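Local coordinates for probable adhesion protein (Pseudomonas aeruginosa PAO1, PDB 6R44) that probably serves as a periplasmic solute-binding protein of a zinc or other metal-ion uptake system, holding its metal in a cleft between two lobes, at residues A174-A179 with K221-E226. Numbering follows the deposited sequence.
Sequences ATIHGA and KVIFSE. With NI (nickel (II) ion), chain C.
Ala174 lies between Val222 and Phe224 of the parallel neighbour strand: its N donates to Val222 O (2.9 Å, N-H...O angle 161°), and its O accepts from Phe224 N. Its CB shares a sheet face with Ile223; with CG1 anti to the backbone N (chi1 173°) and chi2 at an unusual 104°, Ile223 CD1 reaches across to rest on Ala174 C and Thr175 C. On the other face, Thr175 CG2 meets the Phe224 ring at its edge, 4.2 Å from CD2, while Thr175 OG1 donates to His177 O from above the carbonyl plane (2.7 Å). Ile176 N still reaches Phe224 O (3.2 Å); its CG1 meets Ser225, its CD1 Ile223 CD1 (3.8 Å), and it also packs on helix 234-241. Beyond this the loop leaves strand 222-226, and a water bridges them, accepting from His177 N and donating to Phe224 O and Glu226 OE2. The bent Glu226 chain lays its carboxylate against His177 CB; OE2 also hydrogen-bonds Tyr180 OH. His177 NE2 binds nickel at 2.1 Å, with His41, His66, His111, His199 and His250 completing six ligands. A metal-binding loop at the C-terminal ends of central parallel strands, facing the interlobe cleft, is characteristic of cluster 9 solute-binding proteins.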
ATOM      1  N   ALA A 174     -11.569   8.023 -10.122  1.00 25.24           N
ATOM      2  CA  ALA A 174     -12.055   6.695  -9.797  1.00 24.77           C
ATOM      3  C   ALA A 174     -10.870   5.721  -9.798  1.00 28.90           C
ATOM      4  O   ALA A 174      -9.843   5.986 -10.430  1.00 27.95           O
ATOM      5  CB  ALA A 174     -13.132   6.236 -10.782  1.00 25.76           C
ATOM      6  N   THR A 175     -10.973   4.636  -9.021  1.00 24.83           N
ATOM      7  CA  THR A 175      -9.922   3.610  -8.982  1.00 23.41           C
ATOM      8  C   THR A 175     -10.567   2.230  -9.150  1.00 26.16           C
ATOM      9  O   THR A 175     -11.742   2.065  -8.815  1.00 26.10           O
ATOM     10  CB  THR A 175      -9.045   3.710  -7.713  1.00 28.03           C
ATOM     11  OG1 THR A 175      -9.787   3.253  -6.587  1.00 29.87           O
ATOM     12  CG2 THR A 175      -8.490   5.135  -7.454  1.00 28.39           C
ATOM     13  N   ILE A 176      -9.816   1.246  -9.672  1.00 23.31           N
ATOM     14  CA  ILE A 176     -10.328  -0.131  -9.806  1.00 22.90           C
ATOM     15  C   ILE A 176     -10.314  -0.773  -8.406  1.00 25.75           C
ATOM     16  O   ILE A 176     -11.352  -1.181  -7.911  1.00 26.06           O
ATOM     17  CB  ILE A 176      -9.530  -0.981 -10.850  1.00 25.62           C
ATOM     18  CG1 ILE A 176      -9.537  -0.358 -12.298  1.00 25.94           C
ATOM     19  CG2 ILE A 176     -10.055  -2.445 -10.855  1.00 25.66           C
ATOM     20  CD1 ILE A 176     -10.911  -0.384 -13.064  1.00 29.09           C
ATOM     21  N   HIS A 177      -9.136  -0.824  -7.776  1.00 23.10           N
ATOM     22  CA  HIS A 177      -8.909  -1.365  -6.429  1.00 22.78           C
ATOM     23  C   HIS A 177      -9.070  -0.205  -5.471  1.00 26.19           C
ATOM     24  O   HIS A 177      -8.653   0.905  -5.809  1.00 25.32           O
ATOM     25  CB  HIS A 177      -7.448  -1.875  -6.337  1.00 22.31           C
ATOM     26  CG  HIS A 177      -7.182  -2.849  -5.226  1.00 24.61           C
ATOM     27  ND1 HIS A 177      -7.291  -4.204  -5.434  1.00 26.40           N
ATOM     28  CD2 HIS A 177      -6.715  -2.639  -3.968  1.00 24.77           C
ATOM     29  CE1 HIS A 177      -6.960  -4.773  -4.285  1.00 24.89           C
ATOM     30  NE2 HIS A 177      -6.557  -3.873  -3.390  1.00 24.21           N
ATOM     31  N   GLY A 178      -9.586  -0.461  -4.274  1.00 24.37           N
ATOM     32  CA  GLY A 178      -9.746   0.586  -3.263  1.00 24.89           C
ATOM     33  C   GLY A 178      -8.476   0.822  -2.477  1.00 31.63           C
ATOM     34  O   GLY A 178      -8.509   0.889  -1.252  1.00 33.54           O
ATOM     35  N   ALA A 179      -7.345   0.954  -3.176  1.00 27.09           N
ATOM     36  CA  ALA A 179      -6.024   1.130  -2.580  1.00 27.57           C
ATOM     37  C   ALA A 179      -5.557   2.536  -2.343  1.00 31.49           C
ATOM     38  O   ALA A 179      -4.625   2.695  -1.575  1.00 32.69           O
ATOM     39  CB  ALA A 179      -4.987   0.441  -3.461  1.00 28.42           C
ATOM     40  N   LYS A 221     -13.389  12.098 -14.459  1.00 31.00           N
ATOM     41  CA  LYS A 221     -12.348  12.430 -15.436  1.00 31.45           C
ATOM     42  C   LYS A 221     -11.242  11.374 -15.605  1.00 32.47           C
ATOM     43  O   LYS A 221     -10.776  11.163 -16.727  1.00 29.23           O
ATOM     44  CB  LYS A 221     -11.734  13.794 -15.055  1.00 35.07           C
ATOM     45  CG  LYS A 221     -12.772  14.903 -14.780  1.00 38.99           C
ATOM     46  CD  LYS A 221     -13.450  15.380 -16.075  1.00 45.52           C
ATOM     47  CE  LYS A 221     -14.253  16.637 -15.884  1.00 55.31           C
ATOM     48  NZ  LYS A 221     -14.734  17.159 -17.187  1.00 62.43           N
ATOM     49  N   VAL A 222     -10.774  10.754 -14.494  1.00 29.27           N
ATOM     50  CA  VAL A 222      -9.690   9.774 -14.605  1.00 28.09           C
ATOM     51  C   VAL A 222      -9.977   8.486 -13.836  1.00 29.52           C
ATOM     52  O   VAL A 222     -10.716   8.471 -12.851  1.00 28.21           O
ATOM     53  CB  VAL A 222      -8.239  10.303 -14.305  1.00 31.52           C
ATOM     54  CG1 VAL A 222      -8.001  11.707 -14.836  1.00 31.75           C
ATOM     55  CG2 VAL A 222      -7.855  10.203 -12.842  1.00 30.94           C
ATOM     56  N   ILE A 223      -9.380   7.397 -14.326  1.00 26.32           N
ATOM     57  CA  ILE A 223      -9.405   6.114 -13.659  1.00 26.70           C
ATOM     58  C   ILE A 223      -7.973   5.649 -13.463  1.00 27.62           C
ATOM     59  O   ILE A 223      -7.163   5.672 -14.406  1.00 25.72           O
ATOM     60  CB  ILE A 223     -10.353   5.023 -14.249  1.00 31.26           C
ATOM     61  CG1 ILE A 223     -10.175   3.668 -13.560  1.00 31.79           C
ATOM     62  CG2 ILE A 223     -10.208   4.879 -15.751  1.00 35.41           C
ATOM     63  CD1 ILE A 223     -11.253   3.329 -12.601  1.00 48.04           C
ATOM     64  N   PHE A 224      -7.662   5.284 -12.216  1.00 22.46           N
ATOM     65  CA  PHE A 224      -6.388   4.700 -11.831  1.00 21.00           C
ATOM     66  C   PHE A 224      -6.593   3.208 -11.747  1.00 25.07           C
ATOM     67  O   PHE A 224      -7.288   2.719 -10.844  1.00 23.54           O
ATOM     68  CB  PHE A 224      -5.857   5.263 -10.505  1.00 21.53           C
ATOM     69  CG  PHE A 224      -5.480   6.712 -10.570  1.00 23.78           C
ATOM     70  CD1 PHE A 224      -4.377   7.127 -11.307  1.00 25.12           C
ATOM     71  CD2 PHE A 224      -6.212   7.670  -9.871  1.00 27.47           C
ATOM     72  CE1 PHE A 224      -4.020   8.477 -11.360  1.00 27.78           C
ATOM     73  CE2 PHE A 224      -5.846   9.019  -9.909  1.00 30.06           C
ATOM     74  CZ  PHE A 224      -4.772   9.418 -10.675  1.00 27.92           C
ATOM     75  N   SER A 225      -6.035   2.488 -12.730  1.00 22.74           N
ATOM     76  CA  SER A 225      -6.116   1.033 -12.795  1.00 22.68           C
ATOM     77  C   SER A 225      -4.883   0.405 -12.141  1.00 27.85           C
ATOM     78  O   SER A 225      -3.987   1.120 -11.691  1.00 26.48           O
ATOM     79  CB  SER A 225      -6.305   0.560 -14.232  1.00 25.61           C
ATOM     80  OG  SER A 225      -5.165   0.882 -15.007  1.00 29.27           O
ATOM     81  N   GLU A 226      -4.867  -0.921 -12.039  1.00 25.40           N
ATOM     82  CA  GLU A 226      -3.794  -1.668 -11.388  1.00 25.93           C
ATOM     83  C   GLU A 226      -2.641  -2.058 -12.329  1.00 30.97           C
ATOM     84  O   GLU A 226      -2.877  -2.614 -13.397  1.00 30.66           O
ATOM     85  CB  GLU A 226      -4.407  -2.927 -10.725  1.00 27.63           C
ATOM     86  CG  GLU A 226      -5.247  -2.635  -9.487  1.00 33.74           C
ATOM     87  CD  GLU A 226      -4.434  -1.984  -8.385  1.00 42.81           C
ATOM     88  OE1 GLU A 226      -3.637  -2.691  -7.732  1.00 31.93           O
ATOM     89  OE2 GLU A 226      -4.563  -0.755  -8.201  1.00 36.71           O
TER
HETATM   90 NI    NI C 401      -5.499  -4.410  -1.647  1.00 24.29          NI
HETATM   91  O   HOH W   1      -6.763   0.484  -9.122  1.00 22.51           O